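Local coordinates for protein citrate synthase (Mycobacterium tuberculosis, PDB 4TVM) that catalyses the condensation of oxaloacetate with acetyl-CoA, with hydrolysis, to give citrate and free CoA, at residues R129-P133 with M134-S138; R242-S246 with S247-L251; E81-F85 with I86-Y90. All coordinates share one frame; numbering follows the deposited sequence.

Interaction 1 of 3, residues R129-P133 with M134-S138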
ATOM      1  N   ARG A 129      15.990 -20.374   4.038  1.00 52.93           N
ATOM      2  CA  ARG A 129      16.082 -21.318   5.155  1.00 57.98           C
ATOM      3  C   ARG A 129      15.569 -20.819   6.504  1.00 66.48           C
ATOM      4  O   ARG A 129      14.866 -21.568   7.201  1.00 74.78           O
ATOM      5  CB  ARG A 129      17.501 -21.903   5.308  1.00 63.75           C
ATOM      6  CG  ARG A 129      17.621 -22.919   6.439  1.00 72.42           C
ATOM      7  CD  ARG A 129      18.899 -23.711   6.381  1.00 79.32           C
ATOM      8  NE  ARG A 129      20.076 -22.854   6.538  1.00 76.71           N
ATOM      9  CZ  ARG A 129      20.611 -22.515   7.709  1.00 79.05           C
ATOM     10  NH1 ARG A 129      20.086 -22.939   8.862  1.00 78.13           N
ATOM     11  NH2 ARG A 129      21.693 -21.743   7.730  1.00 81.15           N
ATOM     12  N   ASN A 130      15.952 -19.625   6.942  1.00 63.58           N
ATOM     13  CA  ASN A 130      15.228 -19.053   8.068  1.00 65.78           C
ATOM     14  C   ASN A 130      14.991 -17.581   7.872  1.00 68.13           C
ATOM     15  O   ASN A 130      15.659 -16.725   8.441  1.00 71.49           O
ATOM     16  CB  ASN A 130      15.682 -19.480   9.505  1.00 72.10           C
ATOM     17  CG  ASN A 130      17.188 -19.649   9.698  1.00 72.82           C
ATOM     18  OD1 ASN A 130      17.994 -18.775   9.363  1.00 82.33           O
ATOM     19  ND2 ASN A 130      17.562 -20.755  10.335  1.00 66.00           N
ATOM     20  N   ALA A 131      13.997 -17.321   7.024  1.00 69.15           N
ATOM     21  CA  ALA A 131      13.698 -15.989   6.533  1.00 65.52           C
ATOM     22  C   ALA A 131      12.884 -15.182   7.530  1.00 59.99           C
ATOM     23  O   ALA A 131      12.111 -15.733   8.320  1.00 59.77           O
ATOM     24  CB  ALA A 131      12.956 -16.084   5.210  1.00 67.55           C
ATOM     25  N   HIS A 132      13.051 -13.866   7.467  1.00 54.49           N
ATOM     26  CA  HIS A 132      12.466 -12.963   8.451  1.00 49.90           C
ATOM     27  C   HIS A 132      10.950 -13.056   8.305  1.00 50.92           C
ATOM     28  O   HIS A 132      10.458 -13.223   7.191  1.00 53.78           O
ATOM     29  CB  HIS A 132      12.973 -11.555   8.204  1.00 48.97           C
ATOM     30  CG  HIS A 132      14.458 -11.417   8.360  1.00 52.14           C
ATOM     31  ND1 HIS A 132      15.104 -10.202   8.295  1.00 54.57           N
ATOM     32  CD2 HIS A 132      15.420 -12.341   8.598  1.00 55.21           C
ATOM     33  CE1 HIS A 132      16.402 -10.384   8.468  1.00 54.85           C
ATOM     34  NE2 HIS A 132      16.618 -11.671   8.661  1.00 55.45           N
ATOM     35  N   PRO A 133      10.192 -13.012   9.415  1.00 46.49           N
ATOM     36  CA  PRO A 133       8.769 -13.266   9.203  1.00 44.90           C
ATOM     37  C   PRO A 133       8.036 -12.158   8.467  1.00 42.35           C
ATOM     38  O   PRO A 133       7.098 -12.412   7.748  1.00 43.05           O
ATOM     39  CB  PRO A 133       8.222 -13.393  10.631  1.00 45.14           C
ATOM     40  CG  PRO A 133       9.402 -13.738  11.464  1.00 44.15           C
ATOM     41  CD  PRO A 133      10.500 -12.924  10.849  1.00 45.30           C
ATOM     42  N   MET A 134       8.455 -10.928   8.635  1.00 46.75           N
ATOM     43  CA  MET A 134       7.726  -9.860   8.023  1.00 47.64           C
ATOM     44  C   MET A 134       7.622 -10.004   6.510  1.00 47.76           C
ATOM     45  O   MET A 134       6.576  -9.758   5.955  1.00 53.61           O
ATOM     46  CB  MET A 134       8.357  -8.554   8.391  1.00 48.38           C
ATOM     47  CG  MET A 134       7.418  -7.417   8.164  1.00 56.46           C
ATOM     48  SD  MET A 134       5.914  -7.632   9.135  1.00 55.91           S
ATOM     49  CE  MET A 134       4.962  -6.380   8.275  1.00 51.18           C
ATOM     50  N   PRO A 135       8.709 -10.382   5.841  1.00 46.00           N
ATOM     51  CA  PRO A 135       8.640 -10.619   4.401  1.00 47.93           C
ATOM     52  C   PRO A 135       7.709 -11.745   3.987  1.00 45.77           C
ATOM     53  O   PRO A 135       6.961 -11.628   3.016  1.00 53.55           O
ATOM     54  CB  PRO A 135      10.080 -11.000   4.042  1.00 47.22           C
ATOM     55  CG  PRO A 135      10.924 -10.329   5.060  1.00 46.95           C
ATOM     56  CD  PRO A 135      10.079 -10.072   6.278  1.00 47.50           C
ATOM     57  N   VAL A 136       7.783 -12.834   4.722  1.00 39.35           N
ATOM     58  CA  VAL A 136       7.025 -14.019   4.430  1.00 35.63           C
ATOM     59  C   VAL A 136       5.551 -13.744   4.512  1.00 36.54           C
ATOM     60  O   VAL A 136       4.795 -14.176   3.671  1.00 40.47           O
ATOM     61  CB  VAL A 136       7.351 -15.131   5.450  1.00 35.14           C
ATOM     62  CG1 VAL A 136       6.618 -16.412   5.078  1.00 36.13           C
ATOM     63  CG2 VAL A 136       8.851 -15.383   5.509  1.00 31.07           C
ATOM     64  N   LEU A 137       5.148 -13.047   5.560  1.00 40.04           N
ATOM     65  CA  LEU A 137       3.751 -12.658   5.781  1.00 41.33           C
ATOM     66  C   LEU A 137       3.175 -11.712   4.716  1.00 40.33           C
ATOM     67  O   LEU A 137       2.023 -11.844   4.316  1.00 38.41           O
ATOM     68  CB  LEU A 137       3.648 -12.005   7.162  1.00 42.99           C
ATOM     69  CG  LEU A 137       2.527 -11.030   7.510  1.00 43.32           C
ATOM     70  CD1 LEU A 137       1.314 -11.776   7.970  1.00 44.90           C
ATOM     71  CD2 LEU A 137       2.993 -10.098   8.622  1.00 49.77           C
ATOM     72  N   SER A 138       3.923 -10.725   4.265  1.00 39.84           N
ATOM     73  CA  SER A 138       3.380  -9.895   3.173  1.00 43.98           C
ATOM     74  C   SER A 138       3.224 -10.778   1.914  1.00 42.84           C
ATOM     75  O   SER A 138       2.242 -10.673   1.164  1.00 37.83           O
ATOM     76  CB  SER A 138       4.322  -8.747   2.872  1.00 45.27           C
ATOM     77  OG  SER A 138       5.651  -9.264   2.834  1.00 48.14           O
TER
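The CD and CG edge of the Pro-135 ring lies against the carbonyl oxygen and CB of His-132: its CD is 3.3 Å from His-132 O, and its CG is 3.9 Å from His-132 CB. The CG2 branch of Val-136 meets the same carbonyl oxygen, 3.2 Å from His-132 O, and that methyl also reaches back to Ala-131 CB at 4.2 Å. The branch can touch both because CG2 is turned away from its own carbonyl carbon, CG1 taking the position anti to the backbone N (chi1 -176°). The small Ala-131 suits a buried spot facing the helix, where Val-136 is further enclosed by Phe-124, Phe-127 and Ala-178. Here begins helix 133-147, with His-132 as the N-cap residue. Pro-133 and Pro-135 fit its first turn, where the backbone nitrogens have no preceding helical carbonyl to bond and the missing N-H costs little. The first regular helical bond runs from Leu-137 N to Pro-133 O, 3.0 Å and almost straight at 172°. In the next residue, Ser-138 OG donates to Pro-135 O, three residues back, at 2.7 Å, from above the carbonyl plane. The looser side belongs to His-132, whose imidazole leads away from the helix, is partly exposed, and packs on Gln-149 of the second subunit; a polar ring suits this partly exposed position at the subunit boundary.

Interaction 2 of 3, residues R242-S246 with S247-L251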
ATOM      1  N   ARG A 242      -7.053   2.291   3.135  1.00 36.02           N
ATOM      2  CA  ARG A 242      -8.110   3.121   2.558  1.00 35.45           C
ATOM      3  C   ARG A 242      -7.880   3.561   1.129  1.00 33.98           C
ATOM      4  O   ARG A 242      -8.814   3.605   0.369  1.00 36.06           O
ATOM      5  CB  ARG A 242      -8.364   4.357   3.436  1.00 34.10           C
ATOM      6  CG  ARG A 242      -9.507   4.151   4.415  1.00 34.19           C
ATOM      7  CD  ARG A 242      -9.605   5.298   5.429  1.00 35.24           C
ATOM      8  NE  ARG A 242     -10.588   4.994   6.474  1.00 35.65           N
ATOM      9  CZ  ARG A 242     -11.906   5.214   6.369  1.00 41.47           C
ATOM     10  NH1 ARG A 242     -12.430   5.822   5.288  1.00 41.92           N
ATOM     11  NH2 ARG A 242     -12.716   4.899   7.369  1.00 38.26           N
ATOM     12  N   LEU A 243      -6.640   3.887   0.779  1.00 36.55           N
ATOM     13  CA  LEU A 243      -6.249   4.321  -0.551  1.00 36.52           C
ATOM     14  C   LEU A 243      -6.326   3.208  -1.619  1.00 41.95           C
ATOM     15  O   LEU A 243      -6.844   3.393  -2.716  1.00 46.93           O
ATOM     16  CB  LEU A 243      -4.826   4.860  -0.444  1.00 38.82           C
ATOM     17  CG  LEU A 243      -4.305   5.899  -1.470  1.00 39.58           C
ATOM     18  CD1 LEU A 243      -5.263   7.048  -1.720  1.00 38.97           C
ATOM     19  CD2 LEU A 243      -2.978   6.459  -1.015  1.00 39.55           C
ATOM     20  N   VAL A 244      -5.815   2.050  -1.272  1.00 45.92           N
ATOM     21  CA  VAL A 244      -5.832   0.909  -2.131  1.00 44.13           C
ATOM     22  C   VAL A 244      -7.283   0.526  -2.374  1.00 48.52           C
ATOM     23  O   VAL A 244      -7.700   0.218  -3.516  1.00 49.64           O
ATOM     24  CB  VAL A 244      -5.086  -0.218  -1.400  1.00 41.05           C
ATOM     25  CG1 VAL A 244      -5.233  -1.550  -2.110  1.00 41.70           C
ATOM     26  CG2 VAL A 244      -3.631   0.140  -1.264  1.00 39.03           C
ATOM     27  N   GLY A 245      -8.067   0.557  -1.296  1.00 46.67           N
ATOM     28  CA  GLY A 245      -9.468   0.183  -1.412  1.00 46.31           C
ATOM     29  C   GLY A 245     -10.155   1.188  -2.307  1.00 45.38           C
ATOM     30  O   GLY A 245     -11.200   0.951  -2.859  1.00 53.20           O
ATOM     31  N   SER A 246      -9.564   2.347  -2.373  1.00 46.17           N
ATOM     32  CA  SER A 246     -10.053   3.453  -3.124  1.00 46.91           C
ATOM     33  C   SER A 246     -10.201   3.084  -4.571  1.00 45.92           C
ATOM     34  O   SER A 246     -11.108   3.566  -5.243  1.00 48.86           O
ATOM     35  CB  SER A 246      -8.994   4.508  -3.008  1.00 44.64           C
ATOM     36  OG  SER A 246      -9.288   5.546  -3.831  1.00 62.09           O
ATOM     37  N   SER A 247      -9.282   2.253  -5.048  1.00 38.52           N
ATOM     38  CA  SER A 247      -9.316   1.826  -6.430  1.00 37.85           C
ATOM     39  C   SER A 247     -10.271   0.666  -6.623  1.00 38.39           C
ATOM     40  O   SER A 247     -10.453   0.195  -7.736  1.00 41.21           O
ATOM     41  CB  SER A 247      -7.911   1.456  -6.929  1.00 36.90           C
ATOM     42  OG  SER A 247      -7.517   0.173  -6.458  1.00 34.95           O
ATOM     43  N   ARG A 248     -10.896   0.233  -5.536  1.00 42.10           N
ATOM     44  CA  ARG A 248     -11.752  -0.964  -5.481  1.00 40.45           C
ATOM     45  C   ARG A 248     -10.944  -2.218  -5.513  1.00 37.15           C
ATOM     46  O   ARG A 248     -11.404  -3.254  -5.976  1.00 39.02           O
ATOM     47  CB  ARG A 248     -12.741  -1.013  -6.607  1.00 45.76           C
ATOM     48  CG  ARG A 248     -13.548   0.219  -6.719  1.00 53.84           C
ATOM     49  CD  ARG A 248     -14.876  -0.180  -7.284  1.00 61.86           C
ATOM     50  NE  ARG A 248     -15.620   1.000  -7.662  1.00 73.08           N
ATOM     51  CZ  ARG A 248     -16.935   1.019  -7.817  1.00 80.01           C
ATOM     52  NH1 ARG A 248     -17.648  -0.088  -7.639  1.00 81.76           N
ATOM     53  NH2 ARG A 248     -17.540   2.147  -8.165  1.00 82.75           N
ATOM     54  N   ALA A 249      -9.733  -2.130  -5.017  1.00 36.40           N
ATOM     55  CA  ALA A 249      -8.949  -3.316  -4.792  1.00 40.57           C
ATOM     56  C   ALA A 249      -9.719  -4.236  -3.870  1.00 41.26           C
ATOM     57  O   ALA A 249     -10.634  -3.796  -3.179  1.00 46.15           O
ATOM     58  CB  ALA A 249      -7.600  -2.951  -4.207  1.00 38.66           C
ATOM     59  N   ASN A 250      -9.394  -5.526  -3.889  1.00 45.59           N
ATOM     60  CA  ASN A 250     -10.106  -6.452  -3.026  1.00 42.31           C
ATOM     61  C   ASN A 250      -9.612  -6.334  -1.584  1.00 42.28           C
ATOM     62  O   ASN A 250      -8.681  -5.588  -1.276  1.00 45.34           O
ATOM     63  CB  ASN A 250     -10.075  -7.881  -3.570  1.00 43.96           C
ATOM     64  CG  ASN A 250      -8.792  -8.620  -3.246  1.00 48.70           C
ATOM     65  OD1 ASN A 250      -8.320  -8.608  -2.115  1.00 53.13           O
ATOM     66  ND2 ASN A 250      -8.228  -9.289  -4.247  1.00 48.62           N
ATOM     67  N   LEU A 251     -10.278  -7.045  -0.692  1.00 42.86           N
ATOM     68  CA  LEU A 251      -9.994  -6.934   0.728  1.00 39.57           C
ATOM     69  C   LEU A 251      -8.589  -7.330   1.064  1.00 40.55           C
ATOM     70  O   LEU A 251      -7.916  -6.638   1.799  1.00 53.71           O
ATOM     71  CB  LEU A 251     -10.958  -7.809   1.511  1.00 39.06           C
ATOM     72  CG  LEU A 251     -11.034  -7.618   3.014  1.00 39.34           C
ATOM     73  CD1 LEU A 251     -10.803  -6.191   3.467  1.00 40.10           C
ATOM     74  CD2 LEU A 251     -12.403  -8.094   3.470  1.00 42.37           C
TER
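Val-244 and Ala-249 face each other across the end of helix 236-246, and between them the chain makes a Schellman motif. Arg-248 is the residue that leaves the helix with a positive phi (74°). Its amide turns back to the last turn, Arg-248 N to Gly-245 O at 2.8 Å, while a weak bond runs from Ala-249 N to Val-244 O at 3.4 Å. The apolar pair characteristic of this motif joins the two ends of that outer bond: the methyl of Ala-249 points to the helix, and Val-244 meets it with CG1 alone, CG1 to CB 3.5 Å. A short side chain suits Ala-249, because its CB points toward the last turn and is buried against that branch of Val-244, where a single methyl fits. The carbonyl oxygen of Val-244 takes a further bond from Ser-247 N, Ser-247 N to Val-244 O being 3.0 Å. The side chain of Ser-247 is set between its backbone N and carbonyl carbon (chi1 78°), which brings OG to 2.9 Å from Val-244 O; the same hydroxyl is also hydrogen-bonded to Ala-261 O of the second subunit. Arg-248 points the opposite way to Ala-249, away from the helix, and its long chain packs on Pro-265 of the second subunit. Gly-245 takes part through its backbone, its carbonyl receiving the Arg-248 amide. Past the turn, Asn-250 caps the following helix, its OD1 accepting a hydrogen bond from Thr-253 N.

Interaction 3 of 3, residues E81-F85 with I86-Y90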
ATOM      1  N   GLU A  81      -9.388  -4.052  30.046  1.00 55.83           N
ATOM      2  CA  GLU A  81      -9.663  -4.715  31.307  1.00 58.86           C
ATOM      3  C   GLU A  81     -10.876  -5.647  31.251  1.00 51.01           C
ATOM      4  O   GLU A  81     -10.844  -6.707  31.891  1.00 49.34           O
ATOM      5  CB  GLU A  81      -9.789  -3.669  32.426  1.00 65.41           C
ATOM      6  CG  GLU A  81      -8.494  -2.864  32.620  1.00 71.20           C
ATOM      7  CD  GLU A  81      -7.303  -3.739  33.016  1.00 75.27           C
ATOM      8  OE1 GLU A  81      -7.532  -4.772  33.686  1.00 75.66           O
ATOM      9  OE2 GLU A  81      -6.144  -3.404  32.661  1.00 70.99           O
ATOM     10  N   LYS A  82     -11.914  -5.307  30.481  1.00 43.25           N
ATOM     11  CA  LYS A  82     -13.146  -6.147  30.479  1.00 47.00           C
ATOM     12  C   LYS A  82     -13.569  -6.931  29.207  1.00 45.64           C
ATOM     13  O   LYS A  82     -14.468  -7.781  29.283  1.00 43.14           O
ATOM     14  CB  LYS A  82     -14.335  -5.309  30.955  1.00 50.48           C
ATOM     15  CG  LYS A  82     -14.385  -5.161  32.463  1.00 55.68           C
ATOM     16  CD  LYS A  82     -14.556  -6.534  33.111  1.00 60.41           C
ATOM     17  CE  LYS A  82     -14.481  -6.460  34.623  1.00 64.41           C
ATOM     18  NZ  LYS A  82     -15.396  -5.424  35.174  1.00 65.52           N
ATOM     19  N   SER A  83     -12.943  -6.677  28.060  1.00 42.00           N
ATOM     20  CA  SER A  83     -13.354  -7.333  26.820  1.00 40.93           C
ATOM     21  C   SER A  83     -12.406  -8.449  26.406  1.00 41.08           C
ATOM     22  O   SER A  83     -11.596  -8.916  27.201  1.00 43.80           O
ATOM     23  CB  SER A  83     -13.475  -6.313  25.685  1.00 39.20           C
ATOM     24  OG  SER A  83     -14.132  -6.897  24.585  1.00 30.02           O
ATOM     25  N   THR A  84     -12.543  -8.900  25.162  1.00 42.01           N
ATOM     26  CA  THR A  84     -11.537  -9.773  24.535  1.00 41.85           C
ATOM     27  C   THR A  84     -11.186  -9.241  23.169  1.00 44.25           C
ATOM     28  O   THR A  84     -11.925  -8.470  22.557  1.00 43.51           O
ATOM     29  CB  THR A  84     -12.068 -11.164  24.313  1.00 41.53           C
ATOM     30  OG1 THR A  84     -13.155 -11.060  23.407  1.00 42.72           O
ATOM     31  CG2 THR A  84     -12.562 -11.825  25.686  1.00 43.69           C
ATOM     32  N   PHE A  85     -10.048  -9.670  22.667  1.00 46.86           N
ATOM     33  CA  PHE A  85      -9.689  -9.319  21.321  1.00 42.91           C
ATOM     34  C   PHE A  85     -10.764  -9.671  20.286  1.00 42.53           C
ATOM     35  O   PHE A  85     -11.020  -8.896  19.364  1.00 48.41           O
ATOM     36  CB  PHE A  85      -8.357  -9.925  20.946  1.00 41.61           C
ATOM     37  CG  PHE A  85      -7.880  -9.480  19.605  1.00 40.14           C
ATOM     38  CD1 PHE A  85      -7.929  -8.146  19.268  1.00 38.38           C
ATOM     39  CD2 PHE A  85      -7.451 -10.406  18.657  1.00 42.64           C
ATOM     40  CE1 PHE A  85      -7.510  -7.723  18.036  1.00 42.59           C
ATOM     41  CE2 PHE A  85      -7.052 -10.001  17.407  1.00 41.98           C
ATOM     42  CZ  PHE A  85      -7.085  -8.659  17.091  1.00 44.48           C
ATOM     43  N   ILE A  86     -11.442 -10.787  20.443  1.00 42.40           N
ATOM     44  CA  ILE A  86     -12.497 -11.113  19.485  1.00 46.40           C
ATOM     45  C   ILE A  86     -13.706 -10.211  19.641  1.00 42.82           C
ATOM     46  O   ILE A  86     -14.337  -9.810  18.671  1.00 38.27           O
ATOM     47  CB  ILE A  86     -12.942 -12.576  19.574  1.00 51.63           C
ATOM     48  CG1 ILE A  86     -11.725 -13.497  19.397  1.00 54.31           C
ATOM     49  CG2 ILE A  86     -13.970 -12.840  18.489  1.00 53.92           C
ATOM     50  CD1 ILE A  86     -12.047 -14.909  18.973  1.00 58.68           C
ATOM     51  N   GLU A  87     -14.050  -9.883  20.874  1.00 44.00           N
ATOM     52  CA  GLU A  87     -15.216  -9.049  21.092  1.00 38.31           C
ATOM     53  C   GLU A  87     -14.924  -7.673  20.482  1.00 36.71           C
ATOM     54  O   GLU A  87     -15.778  -7.026  19.871  1.00 34.06           O
ATOM     55  CB  GLU A  87     -15.470  -8.959  22.547  1.00 38.16           C
ATOM     56  CG  GLU A  87     -16.911  -8.659  22.867  1.00 42.75           C
ATOM     57  CD  GLU A  87     -17.098  -8.246  24.304  1.00 39.43           C
ATOM     58  OE1 GLU A  87     -16.182  -7.603  24.846  1.00 32.34           O
ATOM     59  OE2 GLU A  87     -18.179  -8.550  24.858  1.00 48.91           O
ATOM     60  N   VAL A  88     -13.677  -7.270  20.628  1.00 33.62           N
ATOM     61  CA  VAL A  88     -13.188  -6.022  20.092  1.00 34.15           C
ATOM     62  C   VAL A  88     -13.175  -6.001  18.576  1.00 35.70           C
ATOM     63  O   VAL A  88     -13.586  -4.997  17.988  1.00 37.06           O
ATOM     64  CB  VAL A  88     -11.810  -5.726  20.673  1.00 36.37           C
ATOM     65  CG1 VAL A  88     -11.122  -4.613  19.909  1.00 37.57           C
ATOM     66  CG2 VAL A  88     -11.987  -5.334  22.143  1.00 39.67           C
ATOM     67  N   CYS A  89     -12.742  -7.108  17.945  1.00 35.56           N
ATOM     68  CA  CYS A  89     -12.877  -7.292  16.485  1.00 30.27           C
ATOM     69  C   CYS A  89     -14.293  -7.048  16.105  1.00 27.28           C
ATOM     70  O   CYS A  89     -14.586  -6.247  15.249  1.00 28.15           O
ATOM     71  CB  CYS A  89     -12.525  -8.728  16.049  1.00 31.29           C
ATOM     72  SG  CYS A  89     -10.769  -9.211  16.177  1.00 34.85           S
ATOM     73  N   TYR A  90     -15.204  -7.774  16.729  1.00 29.34           N
ATOM     74  CA  TYR A  90     -16.616  -7.646  16.359  1.00 30.71           C
ATOM     75  C   TYR A  90     -17.067  -6.203  16.493  1.00 32.71           C
ATOM     76  O   TYR A  90     -17.687  -5.679  15.561  1.00 34.88           O
ATOM     77  CB  TYR A  90     -17.482  -8.533  17.230  1.00 32.64           C
ATOM     78  CG  TYR A  90     -18.956  -8.452  16.907  1.00 36.00           C
ATOM     79  CD1 TYR A  90     -19.661  -7.286  17.119  1.00 36.11           C
ATOM     80  CD2 TYR A  90     -19.644  -9.550  16.389  1.00 38.36           C
ATOM     81  CE1 TYR A  90     -21.001  -7.209  16.830  1.00 37.62           C
ATOM     82  CE2 TYR A  90     -20.986  -9.480  16.111  1.00 35.70           C
ATOM     83  CZ  TYR A  90     -21.651  -8.310  16.351  1.00 37.30           C
ATOM     84  OH  TYR A  90     -22.977  -8.206  16.080  1.00 41.67           O
TER
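Thr-84 grips the first turn of helix 85-94 with two oxygens. Its hydroxyl OG1 accepts from Glu-87 N at 2.9 Å, and its carbonyl O accepts from Val-88 N, also at 2.9 Å. This is the N-cap position, where threonine is well suited: the amides of a first turn lack preceding helical carbonyls, and a short hydroxyl can stand in for one. OG1 is put there by chi1 63°, which sets it between the backbone N and the carbonyl carbon, while CG2 stands anti to the carbonyl carbon. The side chains of Thr-84 and Glu-87 cross at about a right angle, and OG1 also lies 3.2 Å from Glu-87 CB. Behind this cap, Cys-89 N bonds to Phe-85 O at 2.9 Å, carrying the helical pattern forward. Val-88 lays CG2 alongside the cap, 3.2 Å from Thr-84 O. Further out, the Phe-85 ring swings over toward the next turn, CG anti to the backbone N (chi1 -174°), and Cys-89 SG sits over one of its faces. The sulfur is 3.9 Å from the centroid of the Phe-85 ring and only 14° off the ring normal, a sulfur-aromatic contact. Phe-226 and Pro-393 also pack on Phe-85, while Asp-223 accepts a hydrogen bond from its amide, tying the helix start to helix 216-229. At the partly exposed cap, then, the hydroxyl supplies an acceptor for the Glu-87 amide, which no preceding helical carbonyl serves, whereas on the buried flank a polarisable sulfur lies against an aromatic face, a pairing that suits such a place by dispersion.

How the interactions relate
All three are local contacts at helix ends, two at N-termini (interactions 3 and 1) and one at a C-terminus (interaction 2), spread through the helical body of the fold. None touches another: the centres lie 25 to 29 Å apart, with nearest atoms about 11 to 13 Å from each other. Helix 383-403, which carries the oxaloacetate-binding Phe-387 and Arg-391, packs against residues of all three. The side chains of Met-134 (about 13 Å), Ser-247 (about 10 Å) and Phe-85 (about 12 Å) each lie at that distance from a bound oxaloacetate. Interactions 1 and 2 also meet the second subunit, and there Ser-247 packs on His-267, an oxaloacetate-pocket residue of that subunit.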